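Local coordinates for hypothetical protein (PDB 2OP5) that is of unknown function but forms a dimer of ferredoxin-like alpha/beta subunits and belongs to the dimeric alpha/beta-barrel clan, at residues S20-E23 / L24-F27; E33-E37 / D38-R42. All coordinates share one frame; numbering follows the deposited sequence. Where two conformers were deposited one is given.

Contact 1 of 2, residues S20-E23 / L24-F27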
ATOM      1  N   SER A  20     -10.167  19.595   1.829  1.00 24.07           N
ATOM      2  CA  SER A  20     -10.493  19.899   3.219  1.00 23.78           C
ATOM      3  C   SER A  20     -10.609  18.605   4.011  1.00 24.48           C
ATOM      4  O   SER A  20     -10.896  17.538   3.451  1.00 22.99           O
ATOM      5  CB  SER A  20     -11.804  20.677   3.331  1.00 23.46           C
ATOM      6  OG  SER A  20     -12.912  19.859   2.993  1.00 21.22           O
ATOM      7  N   GLU A  21     -10.394  18.733   5.319  1.00 25.29           N
ATOM      8  CA  GLU A  21     -10.517  17.634   6.237  1.00 26.18           C
ATOM      9  C   GLU A  21     -11.990  17.191   6.318  1.00 25.82           C
ATOM     10  O   GLU A  21     -12.269  15.997   6.308  1.00 25.05           O
ATOM     11  CB  GLU A  21      -9.977  18.027   7.614  1.00 26.90           C
ATOM     12  CG  GLU A  21      -9.844  16.867   8.588  1.00 30.07           C
ATOM     13  CD  GLU A  21      -8.836  15.803   8.147  1.00 33.07           C
ATOM     14  OE1 GLU A  21      -7.967  16.086   7.279  1.00 33.00           O
ATOM     15  OE2 GLU A  21      -8.911  14.680   8.694  1.00 34.64           O
ATOM     16  N   ASN A  22     -12.930  18.132   6.363  1.00 25.57           N
ATOM     17  CA  ASN A  22     -14.350  17.756   6.415  1.00 25.47           C
ATOM     18  C   ASN A  22     -14.725  16.892   5.223  1.00 25.40           C
ATOM     19  O   ASN A  22     -15.468  15.916   5.370  1.00 25.97           O
ATOM     20  CB  ASN A  22     -15.295  18.966   6.526  1.00 25.05           C
ATOM     21  CG  ASN A  22     -15.384  19.538   7.940  1.00 25.73           C
ATOM     22  OD1 ASN A  22     -14.835  18.989   8.903  1.00 24.86           O
ATOM     23  ND2 ASN A  22     -16.111  20.650   8.071  1.00 23.95           N
ATOM     24  N   GLU A  23     -14.192  17.212   4.054  1.00 25.46           N
ATOM     25  CA  GLU A  23     -14.492  16.411   2.866  1.00 26.36           C
ATOM     26  C   GLU A  23     -13.904  14.996   2.972  1.00 25.82           C
ATOM     27  O   GLU A  23     -14.562  14.007   2.619  1.00 25.76           O
ATOM     28  CB  GLU A  23     -14.014  17.113   1.604  1.00 26.81           C
ATOM     29  CG  GLU A  23     -14.537  16.442   0.348  1.00 30.17           C
ATOM     30  CD  GLU A  23     -14.430  17.319  -0.882  1.00 31.80           C
ATOM     31  OE1 GLU A  23     -14.745  18.522  -0.789  1.00 33.75           O
ATOM     32  OE2 GLU A  23     -14.059  16.799  -1.954  1.00 33.46           O
ATOM     33  N   LEU A  24     -12.679  14.894   3.473  1.00 25.73           N
ATOM     34  CA  LEU A  24     -12.067  13.586   3.720  1.00 25.65           C
ATOM     35  C   LEU A  24     -12.926  12.765   4.682  1.00 25.31           C
ATOM     36  O   LEU A  24     -13.209  11.591   4.413  1.00 25.60           O
ATOM     37  CB  LEU A  24     -10.639  13.760   4.262  1.00 25.39           C
ATOM     38  CG  LEU A  24      -9.835  12.533   4.735  1.00 26.26           C
ATOM     39  CD1 LEU A  24      -8.364  12.839   4.600  1.00 26.59           C
ATOM     40  CD2 LEU A  24     -10.164  12.031   6.161  1.00 26.07           C
ATOM     41  N   GLU A  25     -13.374  13.389   5.775  1.00 25.47           N
ATOM     42  CA  GLU A  25     -14.204  12.718   6.783  0.50 25.45           C
ATOM     43  C   GLU A  25     -15.527  12.234   6.214  1.00 25.35           C
ATOM     44  O   GLU A  25     -16.031  11.169   6.600  1.00 25.75           O
ATOM     45  CB  GLU A  25     -14.500  13.648   7.954  0.50 25.10           C
ATOM     46  CG  GLU A  25     -13.287  14.052   8.768  0.50 26.42           C
ATOM     47  CD  GLU A  25     -13.646  14.968   9.912  0.50 25.99           C
ATOM     48  OE1 GLU A  25     -14.532  14.589  10.713  0.50 27.08           O
ATOM     49  OE2 GLU A  25     -13.041  16.059  10.010  0.50 27.58           O
ATOM     50  N   LEU A  26     -16.105  13.028   5.308  1.00 24.52           N
ATOM     51  CA  LEU A  26     -17.379  12.679   4.663  1.00 24.20           C
ATOM     52  C   LEU A  26     -17.227  11.515   3.697  1.00 24.17           C
ATOM     53  O   LEU A  26     -18.122  10.671   3.598  1.00 24.95           O
ATOM     54  CB  LEU A  26     -17.966  13.870   3.903  1.00 24.13           C
ATOM     55  CG  LEU A  26     -19.289  13.557   3.171  1.00 24.69           C
ATOM     56  CD1 LEU A  26     -20.383  13.171   4.155  1.00 23.70           C
ATOM     57  CD2 LEU A  26     -19.705  14.731   2.364  1.00 24.55           C
ATOM     58  N   PHE A  27     -16.130  11.519   2.946  1.00 23.93           N
ATOM     59  CA  PHE A  27     -15.780  10.446   2.011  1.00 24.40           C
ATOM     60  C   PHE A  27     -15.579   9.141   2.768  1.00 25.42           C
ATOM     61  O   PHE A  27     -16.070   8.092   2.344  1.00 25.21           O
ATOM     62  CB  PHE A  27     -14.484  10.789   1.233  1.00 24.07           C
ATOM     63  CG  PHE A  27     -14.151   9.787   0.152  1.00 24.63           C
ATOM     64  CD1 PHE A  27     -14.571   9.990  -1.149  1.00 24.72           C
ATOM     65  CD2 PHE A  27     -13.460   8.636   0.442  1.00 22.80           C
ATOM     66  CE1 PHE A  27     -14.298   9.081  -2.113  1.00 24.46           C
ATOM     67  CE2 PHE A  27     -13.207   7.719  -0.527  1.00 25.30           C
ATOM     68  CZ  PHE A  27     -13.611   7.948  -1.813  1.00 25.54           C
TER
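The carboxylates of Glu21 and Glu25 lie near each other at the start of helix 21-28 with their planes 45° apart, OE2 of Glu21 standing 4.5 Å from OE2 of Glu25; the touch itself is made by Glu21 CG, 3.6 Å from Glu25 OE2. The amide of Asn22 is turned 76° against the Glu25 carboxylate, and its OD1 comes within 3.6 Å of Glu25 OE2. That oxygen therefore lies between Glu21 on one hand and Asn22 OD1 on the other, but Glu25 has two conformers and this describes one of them, so the placement of its carboxylate is provisional. Glu21 is relieved elsewhere: its chain bends at chi2 (64°), and its OE1 is hydrogen-bonded to His62 ND1, while OE2 touches CD2 of Leu24, whose side chain runs alongside in the same direction.

Ser20 is the N-cap of this helix, which follows the first strand of the ferredoxin-like fold. Serine suits the place because its short hydroxyl can turn back on the first turn: OG accepts from Glu23 N at 3.1 Å. Acidic residues are equally apt here, since carboxylates near a helix N terminus probably gain from the helix dipole. Regular i to i+4 bonds take over at once, from Leu24 N to Ser20 O and from Glu25 N to Glu21 O, the latter 2.9 Å long. The one buried side chain, Leu24, leans on Phe18, His62 and Lys55. Glu23 extends outward, and its OE2 accepts a hydrogen bond from the backbone N of Val99, while Phe27 sets its ring edge-to-face with Phe98.

Contact 2 of 2, residues E33-E37 / D38-R42. With EDO (1,2-ethanediol), chain G.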
ATOM      1  N   GLU A  33     -21.097   2.489   2.004  1.00 37.77           N
ATOM      2  CA  GLU A  33     -22.070   2.488   0.907  1.00 38.18           C
ATOM      3  C   GLU A  33     -21.438   1.811  -0.325  1.00 37.51           C
ATOM      4  O   GLU A  33     -22.130   1.201  -1.130  1.00 38.68           O
ATOM      5  CB  GLU A  33     -22.476   3.931   0.532  1.00 38.08           C
ATOM      6  CG  GLU A  33     -23.219   4.699   1.631  1.00 40.45           C
ATOM      7  CD  GLU A  33     -23.292   6.220   1.393  1.00 40.15           C
ATOM      8  OE1 GLU A  33     -23.179   6.681   0.233  1.00 43.65           O
ATOM      9  OE2 GLU A  33     -23.454   6.953   2.392  1.00 41.05           O
ATOM     10  N   VAL A  34     -20.118   1.934  -0.462  1.00 36.15           N
ATOM     11  CA  VAL A  34     -19.378   1.386  -1.601  1.00 35.17           C
ATOM     12  C   VAL A  34     -18.865  -0.025  -1.361  1.00 33.41           C
ATOM     13  O   VAL A  34     -19.225  -0.957  -2.072  1.00 33.51           O
ATOM     14  CB  VAL A  34     -18.155   2.283  -1.940  1.00 34.94           C
ATOM     15  CG1 VAL A  34     -17.362   1.739  -3.144  1.00 36.09           C
ATOM     16  CG2 VAL A  34     -18.599   3.715  -2.193  1.00 37.67           C
ATOM     17  N   TRP A  35     -18.016  -0.165  -0.355  1.00 31.80           N
ATOM     18  CA  TRP A  35     -17.359  -1.408  -0.055  1.00 30.35           C
ATOM     19  C   TRP A  35     -18.196  -2.242   0.896  1.00 30.08           C
ATOM     20  O   TRP A  35     -17.903  -2.350   2.092  1.00 31.50           O
ATOM     21  CB  TRP A  35     -15.958  -1.103   0.484  1.00 30.53           C
ATOM     22  CG  TRP A  35     -15.180  -0.195  -0.484  1.00 30.36           C
ATOM     23  CD1 TRP A  35     -14.872   1.129  -0.301  1.00 30.17           C
ATOM     24  CD2 TRP A  35     -14.706  -0.530  -1.797  1.00 31.20           C
ATOM     25  NE1 TRP A  35     -14.211   1.621  -1.385  1.00 30.05           N
ATOM     26  CE2 TRP A  35     -14.090   0.633  -2.327  1.00 31.17           C
ATOM     27  CE3 TRP A  35     -14.710  -1.701  -2.569  1.00 29.94           C
ATOM     28  CZ2 TRP A  35     -13.491   0.655  -3.587  1.00 29.03           C
ATOM     29  CZ3 TRP A  35     -14.109  -1.660  -3.831  1.00 29.17           C
ATOM     30  CH2 TRP A  35     -13.515  -0.493  -4.316  1.00 29.27           C
ATOM     31  N   SER A  36     -19.275  -2.805   0.353  1.00 29.30           N
ATOM     32  CA  SER A  36     -20.150  -3.700   1.099  1.00 27.19           C
ATOM     33  C   SER A  36     -19.498  -5.080   1.129  1.00 27.02           C
ATOM     34  O   SER A  36     -18.653  -5.397   0.299  1.00 25.11           O
ATOM     35  CB  SER A  36     -21.508  -3.795   0.418  1.00 26.94           C
ATOM     36  OG  SER A  36     -21.379  -4.337  -0.882  1.00 25.27           O
ATOM     37  N   GLU A  37     -19.909  -5.902   2.085  1.00 27.88           N
ATOM     38  CA  GLU A  37     -19.381  -7.257   2.211  1.00 29.31           C
ATOM     39  C   GLU A  37     -19.900  -8.055   1.017  1.00 28.23           C
ATOM     40  O   GLU A  37     -19.281  -9.026   0.585  1.00 27.15           O
ATOM     41  CB  GLU A  37     -19.810  -7.944   3.525  1.00 30.09           C
ATOM     42  CG  GLU A  37     -19.710  -7.103   4.815  1.00 33.64           C
ATOM     43  CD  GLU A  37     -18.306  -6.633   5.178  1.00 37.04           C
ATOM     44  OE1 GLU A  37     -17.307  -7.176   4.669  1.00 39.53           O
ATOM     45  OE2 GLU A  37     -18.209  -5.708   6.016  1.00 41.04           O
ATOM     46  N   ASP A  38     -21.050  -7.642   0.495  1.00 27.55           N
ATOM     47  CA  ASP A  38     -21.615  -8.282  -0.672  1.00 28.08           C
ATOM     48  C   ASP A  38     -20.657  -8.135  -1.859  1.00 26.81           C
ATOM     49  O   ASP A  38     -20.292  -9.121  -2.499  1.00 26.65           O
ATOM     50  CB  ASP A  38     -22.974  -7.659  -0.978  1.00 29.34           C
ATOM     51  CG  ASP A  38     -23.659  -8.303  -2.159  1.00 31.34           C
ATOM     52  OD1 ASP A  38     -23.427  -9.494  -2.436  1.00 34.47           O
ATOM     53  OD2 ASP A  38     -24.443  -7.601  -2.820  1.00 36.87           O
ATOM     54  N   LEU A  39     -20.230  -6.897  -2.116  1.00 26.20           N
ATOM     55  CA  LEU A  39     -19.306  -6.597  -3.200  1.00 24.87           C
ATOM     56  C   LEU A  39     -17.977  -7.323  -2.947  1.00 25.11           C
ATOM     57  O   LEU A  39     -17.454  -7.977  -3.824  1.00 24.38           O
ATOM     58  CB  LEU A  39     -19.084  -5.080  -3.312  1.00 24.06           C
ATOM     59  CG  LEU A  39     -18.073  -4.667  -4.381  1.00 21.27           C
ATOM     60  CD1 LEU A  39     -18.528  -5.142  -5.681  1.00 22.18           C
ATOM     61  CD2 LEU A  39     -17.818  -3.166  -4.439  1.00 24.19           C
ATOM     62  N   TYR A  40     -17.446  -7.206  -1.736  1.00 25.60           N
ATOM     63  CA  TYR A  40     -16.208  -7.908  -1.370  1.00 25.32           C
ATOM     64  C   TYR A  40     -16.281  -9.407  -1.586  1.00 25.16           C
ATOM     65  O   TYR A  40     -15.314 -10.013  -2.001  1.00 23.78           O
ATOM     66  CB  TYR A  40     -15.848  -7.681   0.100  1.00 25.25           C
ATOM     67  CG  TYR A  40     -15.161  -6.383   0.427  1.00 24.89           C
ATOM     68  CD1 TYR A  40     -14.080  -5.925  -0.339  1.00 23.65           C
ATOM     69  CD2 TYR A  40     -15.505  -5.676   1.569  1.00 24.94           C
ATOM     70  CE1 TYR A  40     -13.441  -4.766  -0.036  1.00 25.23           C
ATOM     71  CE2 TYR A  40     -14.843  -4.525   1.901  1.00 24.05           C
ATOM     72  CZ  TYR A  40     -13.810  -4.070   1.096  1.00 24.90           C
ATOM     73  OH  TYR A  40     -13.164  -2.894   1.422  1.00 25.10           O
ATOM     74  N   SER A  41     -17.426 -10.008  -1.293  1.00 25.93           N
ATOM     75  CA  SER A  41     -17.576 -11.453  -1.501  1.00 26.93           C
ATOM     76  C   SER A  41     -17.341 -11.813  -2.957  1.00 26.36           C
ATOM     77  O   SER A  41     -16.617 -12.742  -3.241  1.00 24.91           O
ATOM     78  CB  SER A  41     -18.963 -11.926  -1.072  1.00 27.00           C
ATOM     79  OG  SER A  41     -19.020 -13.336  -1.050  1.00 30.43           O
ATOM     80  N   ARG A  42     -17.934 -11.036  -3.867  1.00 27.41           N
ATOM     81  CA  ARG A  42     -17.804 -11.285  -5.301  1.00 28.13           C
ATOM     82  C   ARG A  42     -16.438 -10.906  -5.865  1.00 28.18           C
ATOM     83  O   ARG A  42     -15.949 -11.580  -6.773  1.00 29.07           O
ATOM     84  CB  ARG A  42     -18.946 -10.610  -6.071  1.00 28.26           C
ATOM     85  CG  ARG A  42     -20.248 -11.356  -5.818  1.00 29.14           C
ATOM     86  CD  ARG A  42     -21.500 -10.741  -6.445  1.00 29.44           C
ATOM     87  NE  ARG A  42     -21.945  -9.562  -5.706  1.00 29.58           N
ATOM     88  CZ  ARG A  42     -21.780  -8.302  -6.076  1.00 26.87           C
ATOM     89  NH1 ARG A  42     -21.199  -7.984  -7.220  1.00 27.36           N
ATOM     90  NH2 ARG A  42     -22.235  -7.347  -5.289  1.00 27.31           N
TER
HETATM   91  C1  EDO G 117     -16.264  -9.724   3.794  1.00 34.45           C
HETATM   92  O1  EDO G 117     -15.497 -10.760   4.440  1.00 36.14           O
HETATM   93  C2  EDO G 117     -16.898 -10.128   2.460  1.00 35.47           C
HETATM   94  O2  EDO G 117     -17.971 -11.077   2.536  1.00 34.11           O
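Tyr40 turns back toward Trp35 and Ser36, across an N-capped helix start preceded by an inverse gamma turn centred on Trp35. Its CB lies 3.6 Å from Ser36 O, and CG keeps the same distance from that oxygen; CD2 is nearer still. Further out, CE2 and CZ lie against CB of Trp35, CZ at 3.7 Å, before OH ends against the same CB and is hydrogen-bonded to His51 ND1. A chi1 of -81° places the ring beside its own backbone N and turns it toward Trp35 CB. The two aromatic side chains cross at about a right angle. Tyrosine fits because its ring packs against the Trp35 CB while the hydroxyl meets a histidine of strand 48-56; the ring also stacks on Phe113 of the second subunit, which brings this turn to the dimer interface.

Trp35 sets its CE3 against Leu39 CD2 at 3.9 Å, and Val34 CG1 covers one face of the indole. Leu39 is buried and continues this apolar patch to Ile82 and Phe87.

Ser36 takes two N-H groups of the first turn. Its OG accepts from Leu39 N at 3.1 Å as the N-cap, and its carbonyl takes Tyr40 N. Asp38 and Arg42 are well matched as an i to i+4 pair of opposite charges on the helix surface. Arg42 NH2 pairs with Glu86 of helix 73-86 and also forms a salt bridge with OD2 of Asp38, the hydrogen bond within it weak at 3.3 Å.

How the contacts relate
After strand 10-17 the chain enters helix 21-28, where contact 1 spans the cap and first turns; it then passes helix 31-34 to contact 2, at the start of helix 37-46, which leads into strand 48-56. The two are in series: contact 1 closes before contact 2 opens, so they neither nest nor cross, and each closes only a local turn. Their centres lie 22 Å apart, with nearest atoms about 6 Å apart and not touching. Both belong to the helical connection between two strands of the antiparallel sheet. Contact 1 reaches strand 48-56 through Lys55, whereas contact 2 meets that strand at other residues and helix 73-86 as well.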